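Local structure of putative diflavin flavoprotein A 5 (Nostoc sp. PCC 7120, 4FEK) at residues Asn91-Phe96 and Arg119-Asp124; Asp173-Ala178 and Gln244-Trp249; Val224-Tyr227 and Pro233-Arg236. The protein probably carries electrons from NADH to oxygen, reducing it to water, and is represented here by its N-terminal metallo-beta-lactamase-like domain. All coordinates share one frame; numbering follows the deposited sequence.

Contact 1: residues Asn91-Phe96 and Arg119-Asp124; sequences NRIPTF and RAAFPD. With PO4 (phosphate ion), chain E.
Oxygen O4 of the bound phosphate is gripped twice, by Arg92 NH2 at 3.0 Å and by Lys174 NZ from a distant loop. The guanidinium of Arg92 meets the ion edge-on, with the phosphorus lying in its plane, and NE reaches O1 of the phosphate at 2.8 Å along a nearly straight bond (176°). A kink at chi2 (-103°) swings the end of Arg92 round to the ion, and NH1 is hydrogen-bonded to the carbonyl O of Pro58. Asn91 adds ND2, bound to phosphate O2 at 2.9 Å, while His87 NE2 and Ser89 OG are also hydrogen-bonded to the ion. The ion probably came from the crystallisation liquor. In the His-x-Glu-x-Asp-His metal motif of flavodiiron relatives, His87 keeps the first position, but Ser89, Asn91 and Arg92 replace the two acids and the second histidine; the corresponding pocket probably holds phosphate here in place of metal.

At the next residue the chemistry becomes apolar. Ile93 divides its branches between two partners: CD1 rests on Ala121 CB at 3.6 Å, while CG2 lies 3.9 Å from Phe122 CZ, the two side chains running antiparallel alongside each other. The same CZ comes within 3.8 Å of Phe96 CB, and the Ile93 carbonyl oxygen sits at the edge of the Phe122 ring, near its plane. Phe122, the first residue to leave helical geometry after helix 112-121, thus packs against helix 93-102, touching Lys97 and Leu100 as well. The Phe96 ring turns off to meet Leu85. Helix 93-102 is the crossover between parallel strands 80-84 and 107-111; it packs here against helix 112-121, the crossover from 107-111 to 129-132, and touches helix 61-74 through Pro94 and Thr95.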
loop_
_atom_site.group_PDB
_atom_site.type_symbol
_atom_site.label_atom_id
_atom_site.label_comp_id
_atom_site.label_asym_id
_atom_site.label_seq_id
_atom_site.Cartn_x
_atom_site.Cartn_y
_atom_site.Cartn_z
ATOM N N ASN A 91 -11.831 -7.292 -4.355
ATOM C CA ASN A 91 -12.461 -6.042 -4.778
ATOM C C ASN A 91 -11.508 -5.114 -5.568
ATOM O O ASN A 91 -11.895 -4.032 -5.998
ATOM C CB ASN A 91 -13.124 -5.321 -3.609
ATOM C CG ASN A 91 -12.141 -4.989 -2.515
ATOM O OD1 ASN A 91 -10.934 -5.166 -2.689
ATOM N ND2 ASN A 91 -12.645 -4.502 -1.379
ATOM N N ARG A 92 -10.266 -5.552 -5.767
ATOM C CA ARG A 92 -9.332 -4.816 -6.617
ATOM C C ARG A 92 -9.310 -5.376 -8.036
ATOM O O ARG A 92 -8.728 -4.765 -8.931
ATOM C CB ARG A 92 -7.923 -4.886 -6.052
ATOM C CG ARG A 92 -7.849 -4.590 -4.562
ATOM C CD ARG A 92 -7.342 -3.200 -4.311
ATOM N NE ARG A 92 -7.308 -2.878 -2.881
ATOM C CZ ARG A 92 -6.455 -2.027 -2.331
ATOM N NH1 ARG A 92 -5.537 -1.424 -3.088
ATOM N NH2 ARG A 92 -6.510 -1.786 -1.025
ATOM N N ILE A 93 -9.913 -6.546 -8.224
ATOM C CA ILE A 93 -9.880 -7.209 -9.531
ATOM C C ILE A 93 -10.373 -6.314 -10.683
ATOM O O ILE A 93 -9.717 -6.250 -11.725
ATOM C CB ILE A 93 -10.620 -8.564 -9.531
ATOM C CG1 ILE A 93 -9.943 -9.536 -8.568
ATOM C CG2 ILE A 93 -10.684 -9.144 -10.952
ATOM C CD1 ILE A 93 -8.484 -9.737 -8.866
ATOM N N PRO A 94 -11.521 -5.620 -10.505
ATOM C CA PRO A 94 -11.952 -4.754 -11.616
ATOM C C PRO A 94 -10.919 -3.681 -11.990
ATOM O O PRO A 94 -10.743 -3.375 -13.170
ATOM C CB PRO A 94 -13.238 -4.112 -11.084
ATOM C CG PRO A 94 -13.779 -5.146 -10.105
ATOM C CD PRO A 94 -12.563 -5.743 -9.459
ATOM N N THR A 95 -10.220 -3.130 -11.009
ATOM C CA THR A 95 -9.158 -2.172 -11.308
ATOM C C THR A 95 -7.986 -2.821 -12.065
ATOM O O THR A 95 -7.437 -2.226 -12.993
ATOM C CB THR A 95 -8.641 -1.459 -10.019
ATOM O OG1 THR A 95 -9.761 -1.025 -9.236
ATOM C CG2 THR A 95 -7.778 -0.247 -10.383
ATOM N N PHE A 96 -7.602 -4.035 -11.659
ATOM C CA PHE A 96 -6.548 -4.773 -12.359
ATOM C C PHE A 96 -6.989 -5.056 -13.795
ATOM O O PHE A 96 -6.184 -4.986 -14.723
ATOM C CB PHE A 96 -6.258 -6.116 -11.683
ATOM C CG PHE A 96 -5.714 -5.995 -10.288
ATOM C CD1 PHE A 96 -5.198 -4.796 -9.829
ATOM C CD2 PHE A 96 -5.716 -7.093 -9.440
ATOM C CE1 PHE A 96 -4.691 -4.690 -8.536
ATOM C CE2 PHE A 96 -5.221 -6.989 -8.147
ATOM C CZ PHE A 96 -4.707 -5.791 -7.703
ATOM N N ARG A 119 -4.002 -15.383 -11.052
ATOM C CA ARG A 119 -4.182 -16.197 -12.253
ATOM C C ARG A 119 -5.598 -16.757 -12.311
ATOM O O ARG A 119 -6.170 -16.890 -13.389
ATOM C CB ARG A 119 -3.146 -17.326 -12.335
ATOM C CG ARG A 119 -1.721 -16.847 -12.586
ATOM C CD ARG A 119 -0.782 -17.985 -13.017
ATOM N NE ARG A 119 0.618 -17.550 -13.067
ATOM C CZ ARG A 119 1.163 -16.868 -14.072
ATOM N NH1 ARG A 119 0.429 -16.530 -15.127
ATOM N NH2 ARG A 119 2.444 -16.513 -14.025
ATOM N N ALA A 120 -6.167 -17.058 -11.151
ATOM C CA ALA A 120 -7.537 -17.554 -11.095
ATOM C C ALA A 120 -8.561 -16.464 -11.413
ATOM O O ALA A 120 -9.625 -16.756 -11.958
ATOM C CB ALA A 120 -7.826 -18.185 -9.741
ATOM N N ALA A 121 -8.244 -15.212 -11.080
ATOM C CA ALA A 121 -9.146 -14.099 -11.377
ATOM C C ALA A 121 -9.161 -13.750 -12.860
ATOM O O ALA A 121 -10.087 -13.100 -13.340
ATOM C CB ALA A 121 -8.783 -12.866 -10.549
ATOM N N PHE A 122 -8.124 -14.165 -13.579
ATOM C CA PHE A 122 -8.018 -13.901 -15.014
ATOM C C PHE A 122 -7.733 -15.203 -15.750
ATOM O O PHE A 122 -6.690 -15.341 -16.393
ATOM C CB PHE A 122 -6.913 -12.892 -15.274
ATOM C CG PHE A 122 -7.184 -11.549 -14.665
ATOM C CD1 PHE A 122 -7.873 -10.583 -15.372
ATOM C CD2 PHE A 122 -6.781 -11.266 -13.374
ATOM C CE1 PHE A 122 -8.138 -9.349 -14.808
ATOM C CE2 PHE A 122 -7.041 -10.036 -12.807
ATOM C CZ PHE A 122 -7.723 -9.077 -13.524
ATOM N N PRO A 123 -8.670 -16.158 -15.651
ATOM C CA PRO A 123 -8.443 -17.556 -16.032
ATOM C C PRO A 123 -8.212 -17.740 -17.529
ATOM O O PRO A 123 -7.409 -18.592 -17.911
ATOM C CB PRO A 123 -9.735 -18.249 -15.589
ATOM C CG PRO A 123 -10.769 -17.185 -15.678
ATOM C CD PRO A 123 -10.078 -15.906 -15.295
ATOM N N ASP A 124 -8.896 -16.954 -18.354
ATOM C CA ASP A 124 -8.702 -17.020 -19.801
ATOM C C ASP A 124 -7.880 -15.826 -20.278
ATOM O O ASP A 124 -8.213 -15.162 -21.260
ATOM C CB ASP A 124 -10.042 -17.111 -20.535
ATOM C CG ASP A 124 -11.067 -16.142 -19.990
ATOM O OD1 ASP A 124 -10.862 -15.639 -18.861
ATOM O OD2 ASP A 124 -12.076 -15.891 -20.684
HETATM P P PO4 E . -9.224 -3.990 0.386
HETATM O O1 PO4 E . -9.121 -4.027 -1.143
HETATM O O2 PO4 E . -10.660 -4.202 0.735
HETATM O O3 PO4 E . -8.377 -5.123 0.890
HETATM O O4 PO4 E . -8.755 -2.633 0.854
#

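Contact 2: residues Asp173-Ala178 and Gln244-Trp249; sequences DKIFGA and QAYADW. With PO4 (phosphate ion), chain E.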
loop_
_atom_site.group_PDB
_atom_site.type_symbol
_atom_site.label_atom_id
_atom_site.label_comp_id
_atom_site.label_asym_id
_atom_site.label_seq_id
_atom_site.Cartn_x
_atom_site.Cartn_y
_atom_site.Cartn_z
ATOM N N ASP A 173 1.564 -0.440 2.514
ATOM C CA ASP A 173 0.179 -0.840 2.201
ATOM C C ASP A 173 -0.691 -0.745 3.466
ATOM O O ASP A 173 -0.848 0.342 4.014
ATOM C CB ASP A 173 0.170 -2.272 1.636
ATOM C CG ASP A 173 -1.172 -2.670 1.030
ATOM O OD1 ASP A 173 -2.064 -1.800 0.874
ATOM O OD2 ASP A 173 -1.329 -3.872 0.708
ATOM N N LYS A 174 -1.222 -1.877 3.949
ATOM C CA LYS A 174 -2.101 -1.849 5.128
ATOM C C LYS A 174 -1.413 -1.463 6.431
ATOM O O LYS A 174 -2.086 -1.082 7.386
ATOM C CB LYS A 174 -2.829 -3.194 5.327
ATOM C CG LYS A 174 -3.827 -3.542 4.237
ATOM C CD LYS A 174 -4.996 -2.556 4.196
ATOM C CE LYS A 174 -5.952 -2.890 3.031
ATOM N NZ LYS A 174 -7.233 -2.130 3.100
ATOM N N ILE A 175 -0.089 -1.596 6.516
ATOM C CA ILE A 175 0.554 -1.307 7.804
ATOM C C ILE A 175 0.743 0.206 8.012
ATOM O O ILE A 175 1.137 0.910 7.076
ATOM C CB ILE A 175 1.899 -2.036 7.986
ATOM C CG1 ILE A 175 1.834 -3.484 7.481
ATOM C CG2 ILE A 175 2.339 -1.975 9.465
ATOM C CD1 ILE A 175 0.783 -4.344 8.163
ATOM N N PHE A 176 0.470 0.677 9.235
ATOM C CA PHE A 176 0.710 2.074 9.678
ATOM C C PHE A 176 -0.251 3.163 9.200
ATOM O O PHE A 176 0.060 4.351 9.356
ATOM C CB PHE A 176 2.129 2.574 9.333
ATOM C CG PHE A 176 3.224 1.718 9.836
ATOM C CD1 PHE A 176 3.453 1.582 11.200
ATOM C CD2 PHE A 176 4.062 1.067 8.944
ATOM C CE1 PHE A 176 4.482 0.798 11.657
ATOM C CE2 PHE A 176 5.096 0.291 9.395
ATOM C CZ PHE A 176 5.310 0.149 10.755
ATOM N N GLY A 177 -1.389 2.788 8.619
ATOM C CA GLY A 177 -2.292 3.788 8.060
ATOM C C GLY A 177 -3.320 4.369 9.013
ATOM O O GLY A 177 -3.276 4.156 10.253
ATOM N N ALA A 178 -4.263 5.116 8.439
ATOM C CA ALA A 178 -5.369 5.684 9.217
ATOM C C ALA A 178 -6.518 6.004 8.293
ATOM O O ALA A 178 -6.297 6.490 7.188
ATOM C CB ALA A 178 -4.920 6.950 9.965
ATOM N N GLN A 244 7.271 3.006 17.255
ATOM C CA GLN A 244 7.370 2.655 18.674
ATOM C C GLN A 244 5.989 2.323 19.239
ATOM O O GLN A 244 5.829 1.361 19.996
ATOM C CB GLN A 244 8.000 3.779 19.482
ATOM C CG GLN A 244 8.131 3.429 20.959
ATOM C CD GLN A 244 8.904 2.129 21.197
ATOM O OE1 GLN A 244 8.376 1.166 21.775
ATOM N NE2 GLN A 244 10.162 2.101 20.761
ATOM N N ALA A 245 4.992 3.123 18.867
ATOM C CA ALA A 245 3.612 2.876 19.279
ATOM C C ALA A 245 3.082 1.516 18.827
ATOM O O ALA A 245 2.460 0.806 19.621
ATOM C CB ALA A 245 2.692 3.996 18.813
ATOM N N TYR A 246 3.311 1.156 17.561
ATOM C CA TYR A 246 2.938 -0.175 17.061
ATOM C C TYR A 246 3.558 -1.299 17.902
ATOM O O TYR A 246 2.913 -2.313 18.204
ATOM C CB TYR A 246 3.315 -0.348 15.580
ATOM C CG TYR A 246 2.152 -0.093 14.630
ATOM C CD1 TYR A 246 1.446 1.110 14.669
ATOM C CD2 TYR A 246 1.780 -1.037 13.685
ATOM C CE1 TYR A 246 0.368 1.340 13.807
ATOM C CE2 TYR A 246 0.713 -0.796 12.804
ATOM C CZ TYR A 246 0.018 0.382 12.877
ATOM O OH TYR A 246 -1.047 0.582 12.025
ATOM N N ALA A 247 4.819 -1.120 18.255
ATOM C CA ALA A 247 5.507 -2.062 19.118
ATOM C C ALA A 247 4.840 -2.124 20.497
ATOM O O ALA A 247 4.556 -3.218 21.007
ATOM C CB ALA A 247 6.978 -1.673 19.244
ATOM N N ASP A 248 4.570 -0.965 21.095
ATOM C CA ASP A 248 3.943 -0.951 22.423
ATOM C C ASP A 248 2.520 -1.516 22.394
ATOM O O ASP A 248 2.158 -2.338 23.230
ATOM C CB ASP A 248 3.925 0.452 23.029
ATOM C CG ASP A 248 5.318 1.022 23.242
ATOM O OD1 ASP A 248 6.290 0.237 23.307
ATOM O OD2 ASP A 248 5.429 2.266 23.326
ATOM N N TRP A 249 1.722 -1.058 21.434
ATOM C CA TRP A 249 0.362 -1.548 21.258
ATOM C C TRP A 249 0.338 -3.063 21.009
ATOM O O TRP A 249 -0.531 -3.760 21.519
ATOM C CB TRP A 249 -0.341 -0.814 20.107
ATOM C CG TRP A 249 -0.521 0.678 20.321
ATOM C CD1 TRP A 249 -0.575 1.342 21.513
ATOM C CD2 TRP A 249 -0.667 1.671 19.302
ATOM N NE1 TRP A 249 -0.743 2.689 21.295
ATOM C CE2 TRP A 249 -0.810 2.913 19.943
ATOM C CE3 TRP A 249 -0.711 1.624 17.899
ATOM C CZ2 TRP A 249 -0.978 4.104 19.235
ATOM C CZ3 TRP A 249 -0.874 2.811 17.193
ATOM C CH2 TRP A 249 -1.008 4.029 17.860
HETATM P P PO4 E . -9.224 -3.990 0.386
HETATM O O1 PO4 E . -9.121 -4.027 -1.143
HETATM O O2 PO4 E . -10.660 -4.202 0.735
HETATM O O3 PO4 E . -8.377 -5.123 0.890
HETATM O O4 PO4 E . -8.755 -2.633 0.854
HETATM O O HOH W 1 -2.033 2.934 12.283
#
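Aromatic contact dominates between Phe176 and Tyr246. Atom CD1 of Phe176 stands 3.8 Å above the centre of the Tyr246 ring, yet the two planes are inclined at 44°, so the pair is neither a parallel stack nor a T-shape. Aliphatic packing adds Ile175, whose CG2 branch lies 3.9 Å from Tyr246 CE2 and also sits over the rim of one face of the Phe176 ring, so one methyl touches both aromatics.

Polar contacts gather at the phenol oxygen. The backbone N of Phe176 makes a weak, bent hydrogen bond to Tyr246 OH (3.2 Å, 128°). The hydroxyl donates in turn to a water 2.6 Å from OH, which lies in the plane of the ring at its edge and passes a hydrogen to the carbonyl O of Gly177 at 2.7 Å. The buried hydroxyl is thus tied to the Phe176 N-H directly and to the Gly177 carbonyl through water.

Further hydrogen bonds belong to the phosphate-site end of the loop. Lys174, bent at chi2 (-65°), has its NZ hydrogen-bonded to His231 NE2. Helices 194-205 and 209-219 help to enclose Tyr246. Asp173, where strand 169-173 gives way to the loop, is hydrogen-bonded through OD2 to His87 ND1, an arrangement consistent with the edge that carries the metal site in metallo-beta-lactamase relatives; a phosphate occupies it here.

Contact 3: residues Val224-Tyr227 and Pro233-Arg236; sequences VRLY and PLVR
Tyr227 and Val235 form an antiparallel hydrogen-bonded pair, the tight part of this contact. The N-H of Tyr227 reaches Val235 O at 2.9 Å (164°), and the N-H of Val235 returns to Tyr227 O at 3.0 Å (159°). Their CB atoms stand 3.9 Å apart on one face of the bridge, where the Tyr227 ring stacks on Phe176 and its hydroxyl is bound to Thr243. Leu226 packs beside the bridge; its extended first torsion (chi1 -177°) carries CD1 to 3.5 Å from the carbonyl O of Val235 and 3.7 Å from Arg236 CB, and the same methyl touches Leu234 CB at 4.0 Å.

Toward solvent the packing thins. Arg225 and Arg236 are exposed, and their nearest approach is 4.1 Å, between Arg225 O and Arg236 CA. Both send their charged ends away from the contact: Arg225 NE binds Gln168, while Arg236 makes a cation-pi contact with Phe186.

The bridge has no longer ladder to lean on, since the segment around Val235 pairs with the edge strand 226-229 through this one pair of residues. Two backbone bonds set the alignment and satisfy the peptide groups of Tyr227 and Val235, and apolar side chains cover the joint; the chemistry implies a join specified by the main chain and sealed by hydrophobic contact, with charge kept at the margin.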
loop_
_atom_site.group_PDB
_atom_site.type_symbol
_atom_site.label_atom_id
_atom_site.label_comp_id
_atom_site.label_asym_id
_atom_site.label_seq_id
_atom_site.Cartn_x
_atom_site.Cartn_y
_atom_site.Cartn_z
ATOM N N VAL A 224 14.721 4.213 6.869
ATOM C CA VAL A 224 13.470 4.683 6.255
ATOM C C VAL A 224 13.170 6.150 6.556
ATOM O O VAL A 224 13.171 6.574 7.714
ATOM C CB VAL A 224 12.246 3.848 6.728
ATOM C CG1 VAL A 224 10.990 4.241 5.960
ATOM C CG2 VAL A 224 12.509 2.372 6.591
ATOM N N ARG A 225 12.871 6.912 5.513
ATOM C CA ARG A 225 12.522 8.320 5.665
ATOM C C ARG A 225 11.016 8.536 5.613
ATOM O O ARG A 225 10.525 9.547 6.096
ATOM C CB ARG A 225 13.185 9.152 4.562
ATOM C CG ARG A 225 14.701 9.200 4.654
ATOM C CD ARG A 225 15.284 9.985 3.491
ATOM N NE ARG A 225 16.640 10.434 3.776
ATOM C CZ ARG A 225 16.988 11.706 3.944
ATOM N NH1 ARG A 225 16.078 12.666 3.837
ATOM N NH2 ARG A 225 18.250 12.016 4.213
ATOM N N LEU A 226 10.286 7.585 5.027
ATOM C CA LEU A 226 8.842 7.731 4.856
ATOM C C LEU A 226 8.158 6.374 4.839
ATOM O O LEU A 226 8.645 5.444 4.176
ATOM C CB LEU A 226 8.534 8.454 3.534
ATOM C CG LEU A 226 7.066 8.760 3.237
ATOM C CD1 LEU A 226 6.641 9.991 4.012
ATOM C CD2 LEU A 226 6.825 8.939 1.728
ATOM N N TYR A 227 7.042 6.257 5.563
ATOM C CA TYR A 227 6.117 5.139 5.345
ATOM C C TYR A 227 5.068 5.604 4.341
ATOM O O TYR A 227 4.167 6.385 4.684
ATOM C CB TYR A 227 5.386 4.688 6.633
ATOM C CG TYR A 227 6.243 4.025 7.688
ATOM C CD1 TYR A 227 7.410 3.344 7.353
ATOM C CD2 TYR A 227 5.855 4.033 9.027
ATOM C CE1 TYR A 227 8.174 2.717 8.322
ATOM C CE2 TYR A 227 6.623 3.403 10.005
ATOM C CZ TYR A 227 7.772 2.743 9.648
ATOM O OH TYR A 227 8.539 2.124 10.626
ATOM N N PRO A 233 -2.768 9.936 5.606
ATOM C CA PRO A 233 -1.535 10.710 5.429
ATOM C C PRO A 233 -0.292 9.830 5.429
ATOM O O PRO A 233 -0.198 8.834 6.162
ATOM C CB PRO A 233 -1.520 11.657 6.638
ATOM C CG PRO A 233 -2.485 11.067 7.613
ATOM C CD PRO A 233 -3.471 10.236 6.866
ATOM N N LEU A 234 0.663 10.207 4.589
ATOM C CA LEU A 234 1.942 9.527 4.496
ATOM C C LEU A 234 2.713 9.822 5.776
ATOM O O LEU A 234 2.709 10.945 6.268
ATOM C CB LEU A 234 2.704 9.989 3.242
ATOM C CG LEU A 234 2.239 9.432 1.872
ATOM C CD1 LEU A 234 0.749 9.488 1.644
ATOM C CD2 LEU A 234 2.939 10.140 0.730
ATOM N N VAL A 235 3.345 8.804 6.338
ATOM C CA VAL A 235 3.960 8.954 7.639
ATOM C C VAL A 235 5.421 9.323 7.516
ATOM O O VAL A 235 6.255 8.505 7.168
ATOM C CB VAL A 235 3.783 7.705 8.507
ATOM C CG1 VAL A 235 4.357 7.962 9.914
ATOM C CG2 VAL A 235 2.283 7.352 8.596
ATOM N N ARG A 236 5.704 10.588 7.811
ATOM C CA ARG A 236 7.028 11.152 7.638
ATOM C C ARG A 236 7.625 11.463 9.005
ATOM O O ARG A 236 8.390 10.675 9.551
ATOM C CB ARG A 236 6.929 12.417 6.772
ATOM C CG ARG A 236 8.266 13.045 6.406
ATOM C CD ARG A 236 8.079 13.966 5.198
ATOM N NE ARG A 236 7.241 15.116 5.529
ATOM C CZ ARG A 236 6.909 16.064 4.655
ATOM N NH1 ARG A 236 7.327 15.980 3.401
ATOM N NH2 ARG A 236 6.154 17.086 5.033
#

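From the N terminus, contact 1 closes first, bringing residues 119-124 back to the start of helix 93-102 and so joining two successive crossover helices beside the seven-stranded sheet. It is complete before contact 2 opens at 173-178. Contact 2 spans a much longer excursion, through helices 194-205 and 209-219, and closes on the C-terminal helix 239-258. Contact 3 is a short hairpin-like closure lying within that excursion, at the edge strand of the five-stranded sheet. Contacts 2 and 3 meet directly through Phe176, whereas contacts 1 and 3 do not touch. Contacts 1 and 2, their centres about 29 Å apart, converge on the same phosphate.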